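Local coordinates for protein beta carbonic anhydrase (Burkholderia pseudomallei, PDB 6YJN) that probably catalyses the reversible hydration of carbon dioxide to hydrogencarbonate and a proton, as a tetrameric zinc enzyme of the beta-carbonic anhydrase family, at residues 65-70 / 79-84; 108-113 / 122-127. All blocks are in the same frame, centred on the assembly; numbering follows the deposited sequence.

Contact 1 of 2, residues 65-70 / 79-84; sequences FVHRNI and LNCLSV
The imidazole of His-67 carries Cys-81 over one face and Asn-80 at its edge, where OD1 of Asn-80 lies 3.1 Å from CE1 of His-67. The Asn-80 amide and the His-67 ring are turned 84° apart, so the amide meets the ring almost at a right angle. The setting is the start of a beta-alpha-beta crossover of the alpha/beta fold of beta-carbonic anhydrases: strand 65-69 and helix 79-84 run nearly antiparallel, at 169°, with axes 9.5 Å apart. Over the face, SG of Cys-81 sits 4.2 Å from the centroid of the His-67 ring, a sulfur-aromatic contact offset toward the rim, and CB of the same cysteine adds a CH-pi contact. Val-84 packs at the root of the imidazole, its CG1 3.8 Å from CB of His-67, while its carbonyl O meets the edge of the Phe-65 ring at CE2. The polar end of Asn-80 has its main partner elsewhere, since ND2 donates to Asp-78 of the second subunit; Arg-68 of that subunit also packs on His-67. The rotation of the buried imidazole is probably set by a neighbour two residues on: ND2 of Asn-69 donates to NE2 of His-67 at 3.0 Å, nearly straight and in the ring plane.

Contact 2 of 2, residues 108-113 / 122-127; sequences VNAALH and NWLHHV
With CG of Leu-124 anti to its carbonyl carbon (chi1 -65°) and CG1 of Val-127 anti to its backbone N (chi1 167°), two branched side chains one helical turn apart reach helix 106-112. Leu-124 extends to Ala-110, its CD1 meeting the CB of that alanine at 4.0 Å. Val-127 sends CG1 to the CB of Ala-111, 3.9 Å away, and the same methyl lies 4.3 Å from CA of Val-108. The CB of Ala-111 thus touches both neighbours, since it also lies 4.3 Å from the CB of Leu-124. Small residues at 110 and 111 let the backbones approach closely here, with the CA atoms of Ala-111 and Leu-124 5.8 Å apart. The segment axes cross almost perpendicularly, at -84°, which confines the contact to a compact apolar patch. Leu-151 of helix 145-165 also packs against Val-108 and Leu-112, while His-126 turns to the fourth subunit and hydrogen-bonds Thr-77 there. The arrangement is a near-orthogonal helix-helix packing beside the beta-carbonic anhydrase metal site: the side chain of Val-108 lies about 6 Å from the zinc ion, whose ligand Cys-105 immediately precedes helix 106-112.

Overall arrangement
Followed from the N terminus, the chain runs out along strand 64-69, an outermost strand of the subunit's sheet, and contact 1 closes the loop that returns it as helix 79-92. After this helix the chain enters strand 96-102, on the other side of strand 41-46, which brings in the zinc ligand His-102; Cys-105 follows, and contact 2 closes the connection between helices 106-112 and 120-133. The contacts are in series, neither nested nor crossed. Their centres lie about 18 Å apart, yet they touch: CG1 of Ile-70 packs on CD2 of Leu-124, at 3.8 Å, and Trp-123 NE1 makes a weak hydrogen bond to Ile-70 O. The outermost strand of the subunit's own sheet, which pairs on with a second subunit, is thereby joined to the helices beside the metal.

Contact 1 of 2, residues 65-70 / 79-84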
# COMPACT_ATOMS: atom_id res chain seq x y z
N PHE A 65 8.99 -19.01 -8.77
CA PHE A 65 8.95 -17.58 -8.51
C PHE A 65 8.25 -17.33 -7.17
O PHE A 65 7.16 -17.86 -6.93
CB PHE A 65 8.19 -16.91 -9.66
CG PHE A 65 8.54 -15.46 -9.91
CD1 PHE A 65 9.84 -15.08 -10.21
CD2 PHE A 65 7.56 -14.48 -9.86
CE1 PHE A 65 10.16 -13.75 -10.44
CE2 PHE A 65 7.88 -13.15 -10.08
CZ PHE A 65 9.18 -12.79 -10.38
N VAL A 66 8.87 -16.49 -6.32
CA VAL A 66 8.45 -16.47 -4.92
C VAL A 66 8.17 -15.06 -4.41
O VAL A 66 8.97 -14.15 -4.60
CB VAL A 66 9.47 -17.21 -4.03
CG1 VAL A 66 9.13 -17.07 -2.56
CG2 VAL A 66 9.59 -18.67 -4.41
N HIS A 67 7.02 -14.93 -3.72
CA HIS A 67 6.74 -13.82 -2.82
C HIS A 67 6.54 -14.35 -1.39
O HIS A 67 6.01 -15.46 -1.21
CB HIS A 67 5.55 -13.01 -3.35
CG HIS A 67 5.06 -11.97 -2.39
ND1 HIS A 67 5.56 -10.67 -2.39
CD2 HIS A 67 4.11 -12.02 -1.42
CE1 HIS A 67 4.94 -9.97 -1.46
NE2 HIS A 67 4.04 -10.78 -0.85
N ARG A 68 7.01 -13.57 -0.40
CA ARG A 68 6.83 -13.91 1.00
C ARG A 68 6.47 -12.66 1.78
O ARG A 68 7.22 -11.69 1.77
CB ARG A 68 8.09 -14.50 1.67
CG ARG A 68 8.73 -15.66 0.92
CD ARG A 68 9.64 -16.52 1.76
NE ARG A 68 8.89 -17.71 2.11
CZ ARG A 68 9.07 -18.90 1.56
NH1 ARG A 68 8.33 -19.93 1.93
NH2 ARG A 68 10.01 -19.07 0.65
N ASN A 69 5.31 -12.73 2.45
CA ASN A 69 4.89 -11.74 3.43
C ASN A 69 4.43 -12.45 4.70
O ASN A 69 4.22 -13.67 4.68
CB ASN A 69 3.79 -10.83 2.87
CG ASN A 69 2.50 -11.57 2.60
OD1 ASN A 69 1.81 -12.00 3.54
ND2 ASN A 69 2.14 -11.70 1.33
N ILE A 70 4.27 -11.70 5.80
CA ILE A 70 3.88 -12.32 7.06
C ILE A 70 2.46 -12.87 6.93
O ILE A 70 1.51 -12.11 6.78
CB ILE A 70 4.19 -11.50 8.35
CG1 ILE A 70 3.01 -11.45 9.33
CG2 ILE A 70 4.78 -10.11 8.08
N LEU A 79 -0.02 -3.51 -3.65
CA LEU A 79 0.64 -3.47 -4.94
C LEU A 79 1.98 -4.18 -4.85
O LEU A 79 2.55 -4.47 -5.90
CB LEU A 79 0.78 -2.01 -5.41
CG LEU A 79 0.73 -1.78 -6.93
CD1 LEU A 79 -0.54 -2.35 -7.55
CD2 LEU A 79 0.86 -0.31 -7.25
N ASN A 80 2.46 -4.46 -3.63
CA ASN A 80 3.65 -5.29 -3.45
C ASN A 80 3.45 -6.67 -4.08
O ASN A 80 4.22 -7.12 -4.94
CB ASN A 80 4.11 -5.31 -1.99
CG ASN A 80 5.30 -6.23 -1.75
OD1 ASN A 80 5.55 -7.14 -2.53
ND2 ASN A 80 6.02 -6.02 -0.66
N CYS A 81 2.38 -7.34 -3.66
CA CYS A 81 2.07 -8.67 -4.14
C CYS A 81 1.45 -8.60 -5.53
O CYS A 81 1.89 -9.31 -6.44
CB CYS A 81 1.13 -9.35 -3.16
SG CYS A 81 0.92 -11.12 -3.51
N LEU A 82 0.42 -7.76 -5.70
CA LEU A 82 -0.22 -7.65 -7.00
C LEU A 82 0.86 -7.53 -8.09
O LEU A 82 0.74 -8.17 -9.14
CB LEU A 82 -1.16 -6.45 -7.03
CG LEU A 82 -2.48 -6.55 -6.24
CD1 LEU A 82 -3.35 -5.33 -6.52
CD2 LEU A 82 -3.24 -7.83 -6.54
N SER A 83 1.89 -6.71 -7.83
CA SER A 83 3.00 -6.49 -8.75
C SER A 83 3.64 -7.82 -9.13
O SER A 83 3.73 -8.14 -10.31
CB SER A 83 4.03 -5.58 -8.15
OG SER A 83 3.79 -4.24 -8.55
N VAL A 84 4.09 -8.57 -8.11
CA VAL A 84 4.62 -9.92 -8.26
C VAL A 84 3.71 -10.74 -9.18
O VAL A 84 4.20 -11.39 -10.11
CB VAL A 84 4.84 -10.59 -6.88
CG1 VAL A 84 5.21 -12.05 -7.01
CG2 VAL A 84 5.88 -9.88 -6.03

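Contact 2 of 2, residues 108-113 / 122-127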
# COMPACT_ATOMS: atom_id res chain seq x y z
N VAL A 108 -0.07 -16.44 11.92
CA VAL A 108 -1.42 -16.95 12.13
C VAL A 108 -1.65 -17.17 13.62
O VAL A 108 -2.78 -17.07 14.09
CB VAL A 108 -1.70 -18.23 11.34
CG1 VAL A 108 -3.08 -18.77 11.66
CG2 VAL A 108 -1.53 -18.03 9.84
N ASN A 109 -0.56 -17.48 14.34
CA ASN A 109 -0.59 -17.63 15.78
C ASN A 109 -0.90 -16.28 16.41
O ASN A 109 -1.93 -16.12 17.07
CB ASN A 109 0.71 -18.21 16.34
CG ASN A 109 0.50 -18.91 17.67
OD1 ASN A 109 -0.63 -19.01 18.15
ND2 ASN A 109 1.57 -19.41 18.26
N ALA A 110 -0.01 -15.31 16.18
CA ALA A 110 -0.08 -14.03 16.86
C ALA A 110 -1.49 -13.44 16.73
O ALA A 110 -2.02 -12.87 17.68
CB ALA A 110 0.99 -13.11 16.32
N ALA A 111 -2.07 -13.62 15.54
CA ALA A 111 -3.44 -13.24 15.24
C ALA A 111 -4.37 -13.94 16.21
O ALA A 111 -4.62 -13.41 17.29
CB ALA A 111 -3.75 -13.60 13.81
N LEU A 112 -4.85 -15.13 15.81
CA LEU A 112 -5.56 -16.11 16.61
C LEU A 112 -5.68 -15.71 18.09
O LEU A 112 -6.79 -15.65 18.62
CB LEU A 112 -4.84 -17.46 16.47
CG LEU A 112 -5.64 -18.71 16.85
CD1 LEU A 112 -7.03 -18.71 16.23
CD2 LEU A 112 -4.88 -19.96 16.45
N HIS A 113 -4.54 -15.48 18.75
CA HIS A 113 -4.52 -15.20 20.18
C HIS A 113 -4.33 -13.71 20.42
O HIS A 113 -3.44 -13.33 21.17
CB HIS A 113 -3.43 -16.02 20.88
CG HIS A 113 -3.59 -17.50 20.75
ND1 HIS A 113 -2.77 -18.25 19.93
CD2 HIS A 113 -4.45 -18.36 21.33
CE1 HIS A 113 -3.13 -19.52 20.00
NE2 HIS A 113 -4.16 -19.61 20.86
N ASN A 122 -1.67 -4.64 12.40
CA ASN A 122 -2.49 -4.12 11.32
C ASN A 122 -2.54 -5.16 10.21
O ASN A 122 -3.62 -5.50 9.73
CB ASN A 122 -2.01 -2.76 10.83
CG ASN A 122 -2.00 -1.70 11.92
OD1 ASN A 122 -3.05 -1.28 12.41
ND2 ASN A 122 -0.81 -1.27 12.30
N TRP A 123 -1.36 -5.69 9.85
CA TRP A 123 -1.28 -6.63 8.75
C TRP A 123 -2.06 -7.89 9.13
O TRP A 123 -2.85 -8.39 8.34
CB TRP A 123 0.18 -6.87 8.29
CG TRP A 123 0.34 -7.73 7.07
CD1 TRP A 123 0.46 -9.09 7.04
CD2 TRP A 123 0.42 -7.31 5.69
NE1 TRP A 123 0.58 -9.55 5.76
CE2 TRP A 123 0.54 -8.48 4.90
CE3 TRP A 123 0.38 -6.08 5.04
CZ2 TRP A 123 0.62 -8.45 3.51
CZ3 TRP A 123 0.43 -6.05 3.66
CH2 TRP A 123 0.56 -7.21 2.91
N LEU A 124 -1.93 -8.36 10.37
CA LEU A 124 -2.56 -9.61 10.76
C LEU A 124 -4.08 -9.50 10.85
O LEU A 124 -4.79 -10.50 10.91
CB LEU A 124 -1.97 -10.04 12.10
CG LEU A 124 -0.49 -10.36 12.08
CD1 LEU A 124 0.05 -10.43 13.50
CD2 LEU A 124 -0.20 -11.66 11.34
N HIS A 125 -4.58 -8.27 10.88
CA HIS A 125 -6.01 -8.06 10.92
C HIS A 125 -6.66 -8.82 9.78
O HIS A 125 -7.73 -9.41 9.95
CB HIS A 125 -6.35 -6.58 10.87
CG HIS A 125 -6.24 -5.92 12.20
ND1 HIS A 125 -6.86 -6.43 13.33
CD2 HIS A 125 -5.61 -4.79 12.59
CE1 HIS A 125 -6.60 -5.64 14.36
NE2 HIS A 125 -5.84 -4.61 13.93
N HIS A 126 -5.95 -8.83 8.65
CA HIS A 126 -6.36 -9.57 7.47
C HIS A 126 -6.69 -11.02 7.83
O HIS A 126 -7.66 -11.60 7.34
CB HIS A 126 -5.32 -9.43 6.37
CG HIS A 126 -5.13 -8.02 5.91
ND1 HIS A 126 -6.17 -7.24 5.43
CD2 HIS A 126 -4.03 -7.23 5.85
CE1 HIS A 126 -5.71 -6.04 5.10
NE2 HIS A 126 -4.40 -6.01 5.35
N VAL A 127 -5.89 -11.60 8.73
CA VAL A 127 -6.01 -12.99 9.10
C VAL A 127 -7.08 -13.13 10.19
O VAL A 127 -7.87 -14.08 10.19
CB VAL A 127 -4.64 -13.53 9.55
CG1 VAL A 127 -4.74 -14.87 10.26
CG2 VAL A 127 -3.67 -13.57 8.39